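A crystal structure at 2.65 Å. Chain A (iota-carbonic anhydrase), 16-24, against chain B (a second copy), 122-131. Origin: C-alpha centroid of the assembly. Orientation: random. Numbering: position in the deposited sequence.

Chain A (16-24) KTPIVNRAI
Chain B 122-131: KNAAIFITGN

Residues 19-21 of chain A pair in parallel (5° between strand directions) with strand 125-129 of chain B, matching Ile19(A) (phi/psi -144/126), Val20(A) (-95/129) and Asn21(A) (-125/103) to Ile126(B), Phe127(B) and Ile128(B) at CA-CA distances of 4.6, 4.7 and 4.7 Å; 618 Å² is buried between the two stretches, both sides summed. Ile19(A), Asn21(A), Ile126(B) and Ile128(B) point to one face, Val20(A) and Phe127(B) to the opposite one; the buried apolar Val20(A), Ile126(B), Phe127(B) and Ile128(B) suit these packed faces. Asn123(B) (chi1 m) points toward chain A; its ND2 donates to a water (2.7 Å) that also hydrogen-bonds Thr17(A) OG1 (2.9 Å; chi1 m). At Ala124(B) (-87/-38) the chain turns a corner; Ala124(B) O lies 3.0 Å from Pro18(A) CG. Ala125(B) is extended (-156/152). Ile126(B) (-129/135; m, t) donates from N to O of Pro18(A), which lacks an N-H (3.1 Å), and accepts at O from Val20(A) N (2.8 Å). Phe127(B) (-123/110; chi1 t, chi2 -69°) receives Val20(A) (chi1 t) CG1 over its ring, 3.8 Å from the centroid. Ile128(B) (-96/101; m, t) repeats the ladder: its N reaches Val20(A) O (2.7 Å) and its O receives Arg22(A) N (2.8 Å; -92/-11). Its CD1 meets Ile19(A) CD1 (3.7 Å; Ile19(A) t, t), an apolar contact. The CA-to-CB bond of Thr129(B), unmodelled beyond CB, points away. Gly130(B), whose positive phi (71/-110) favours glycine, places its O 3.8 Å from Ala23(A) CB.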

# COMPACT_ATOMS: atom_id res chain seq x y z
N LYS A 16 12.70 10.82 20.67
CA LYS A 16 12.18 10.43 19.36
C LYS A 16 10.67 10.17 19.43
O LYS A 16 10.16 9.62 20.41
CB LYS A 16 12.91 9.20 18.84
N THR A 17 9.98 10.60 18.40
CA THR A 17 8.59 10.23 18.21
C THR A 17 8.49 8.74 17.88
O THR A 17 9.16 8.28 16.95
CB THR A 17 7.99 11.07 17.07
OG1 THR A 17 8.14 12.47 17.35
CG2 THR A 17 6.52 10.71 16.80
N PRO A 18 7.69 7.96 18.61
CA PRO A 18 7.44 6.57 18.20
C PRO A 18 6.84 6.54 16.81
O PRO A 18 5.90 7.29 16.50
CB PRO A 18 6.46 6.06 19.25
CG PRO A 18 5.82 7.25 19.80
CD PRO A 18 6.89 8.32 19.79
N ILE A 19 7.36 5.66 15.97
CA ILE A 19 6.98 5.61 14.56
C ILE A 19 6.95 4.17 14.10
O ILE A 19 7.93 3.44 14.28
CB ILE A 19 7.95 6.44 13.70
CG1 ILE A 19 7.77 6.13 12.23
CG2 ILE A 19 9.38 6.19 14.13
CD1 ILE A 19 8.25 7.25 11.38
N VAL A 20 5.82 3.74 13.53
CA VAL A 20 5.74 2.47 12.83
C VAL A 20 5.97 2.73 11.35
O VAL A 20 5.35 3.63 10.76
CB VAL A 20 4.39 1.78 13.08
CG1 VAL A 20 4.34 0.44 12.35
CG2 VAL A 20 4.13 1.60 14.56
N ASN A 21 6.88 1.99 10.74
CA ASN A 21 7.25 2.16 9.34
C ASN A 21 7.08 0.82 8.60
O ASN A 21 7.90 -0.08 8.74
CB ASN A 21 8.68 2.68 9.21
CG ASN A 21 9.04 3.07 7.79
OD1 ASN A 21 8.25 2.87 6.84
ND2 ASN A 21 10.21 3.65 7.62
N ARG A 22 6.00 0.71 7.83
CA ARG A 22 5.75 -0.48 7.03
C ARG A 22 6.31 -0.36 5.63
O ARG A 22 6.35 -1.35 4.90
CB ARG A 22 4.25 -0.75 6.95
CG ARG A 22 3.56 -0.64 8.28
CD ARG A 22 3.27 -2.00 8.86
NE ARG A 22 2.65 -2.92 7.90
CZ ARG A 22 2.19 -4.12 8.24
NH1 ARG A 22 2.30 -4.53 9.49
NH2 ARG A 22 1.63 -4.91 7.33
N ALA A 23 6.74 0.83 5.24
CA ALA A 23 7.27 1.02 3.91
C ALA A 23 8.66 0.42 3.81
O ALA A 23 9.38 0.26 4.80
CB ALA A 23 7.30 2.51 3.55
N ILE A 24 9.02 0.07 2.59
CA ILE A 24 10.31 -0.51 2.25
C ILE A 24 11.22 0.60 1.75
O ILE A 24 10.80 1.47 0.98
CB ILE A 24 10.15 -1.60 1.18
CG1 ILE A 24 9.33 -2.76 1.70
CG2 ILE A 24 11.49 -2.11 0.73
CD1 ILE A 24 9.29 -3.93 0.73
N LYS B 122 3.41 18.82 17.33
CA LYS B 122 3.94 18.00 18.42
C LYS B 122 3.37 16.60 18.24
O LYS B 122 2.28 16.28 18.73
CB LYS B 122 3.61 18.56 19.81
CG LYS B 122 4.14 19.95 20.10
CD LYS B 122 4.60 19.99 21.53
CE LYS B 122 4.38 21.34 22.17
NZ LYS B 122 4.79 21.33 23.61
N ASN B 123 4.12 15.76 17.55
CA ASN B 123 3.64 14.43 17.21
C ASN B 123 3.76 13.50 18.40
O ASN B 123 4.81 13.41 19.04
CB ASN B 123 4.44 13.89 16.03
CG ASN B 123 4.20 14.67 14.80
OD1 ASN B 123 3.05 14.90 14.43
ND2 ASN B 123 5.26 15.11 14.15
N ALA B 124 2.68 12.78 18.68
CA ALA B 124 2.72 11.66 19.61
C ALA B 124 3.10 10.34 18.93
O ALA B 124 3.82 9.53 19.52
CB ALA B 124 1.36 11.52 20.31
N ALA B 125 2.64 10.09 17.70
CA ALA B 125 3.00 8.86 17.00
C ALA B 125 2.86 9.09 15.50
O ALA B 125 2.06 9.91 15.06
CB ALA B 125 2.12 7.68 17.43
N ILE B 126 3.65 8.36 14.72
CA ILE B 126 3.54 8.36 13.27
C ILE B 126 3.46 6.92 12.79
O ILE B 126 4.22 6.06 13.25
CB ILE B 126 4.73 9.07 12.61
CG1 ILE B 126 4.82 10.52 13.10
CG2 ILE B 126 4.61 9.00 11.08
CD1 ILE B 126 6.08 11.19 12.69
N PHE B 127 2.54 6.66 11.86
CA PHE B 127 2.37 5.34 11.25
C PHE B 127 2.53 5.51 9.74
O PHE B 127 1.68 6.13 9.08
CB PHE B 127 1.02 4.75 11.62
CG PHE B 127 0.95 3.25 11.55
CD1 PHE B 127 1.02 2.58 10.33
CD2 PHE B 127 0.79 2.50 12.71
CE1 PHE B 127 0.94 1.19 10.26
CE2 PHE B 127 0.70 1.11 12.65
CZ PHE B 127 0.79 0.46 11.42
N ILE B 128 3.62 5.00 9.18
CA ILE B 128 3.84 5.01 7.74
C ILE B 128 3.38 3.65 7.24
O ILE B 128 4.08 2.65 7.40
CB ILE B 128 5.30 5.30 7.38
CG1 ILE B 128 5.62 6.76 7.71
CG2 ILE B 128 5.51 5.06 5.92
CD1 ILE B 128 7.09 7.07 7.91
N THR B 129 2.17 3.63 6.68
CA THR B 129 1.54 2.43 6.12
C THR B 129 1.67 2.47 4.61
O THR B 129 0.73 2.84 3.90
CB THR B 129 0.07 2.35 6.54
N GLY B 130 2.86 2.11 4.12
CA GLY B 130 3.16 2.08 2.69
C GLY B 130 3.26 3.42 1.96
O GLY B 130 4.22 4.18 2.14
N ASN B 131 2.28 3.72 1.11
CA ASN B 131 2.29 5.00 0.39
C ASN B 131 1.35 6.02 1.04
O ASN B 131 1.13 7.10 0.49
CB ASN B 131 2.00 4.74 -1.11
CG ASN B 131 0.52 4.74 -1.46
OD1 ASN B 131 -0.03 5.75 -1.93
ND2 ASN B 131 -0.13 3.59 -1.28
O HOH W 1 7.64 14.05 14.96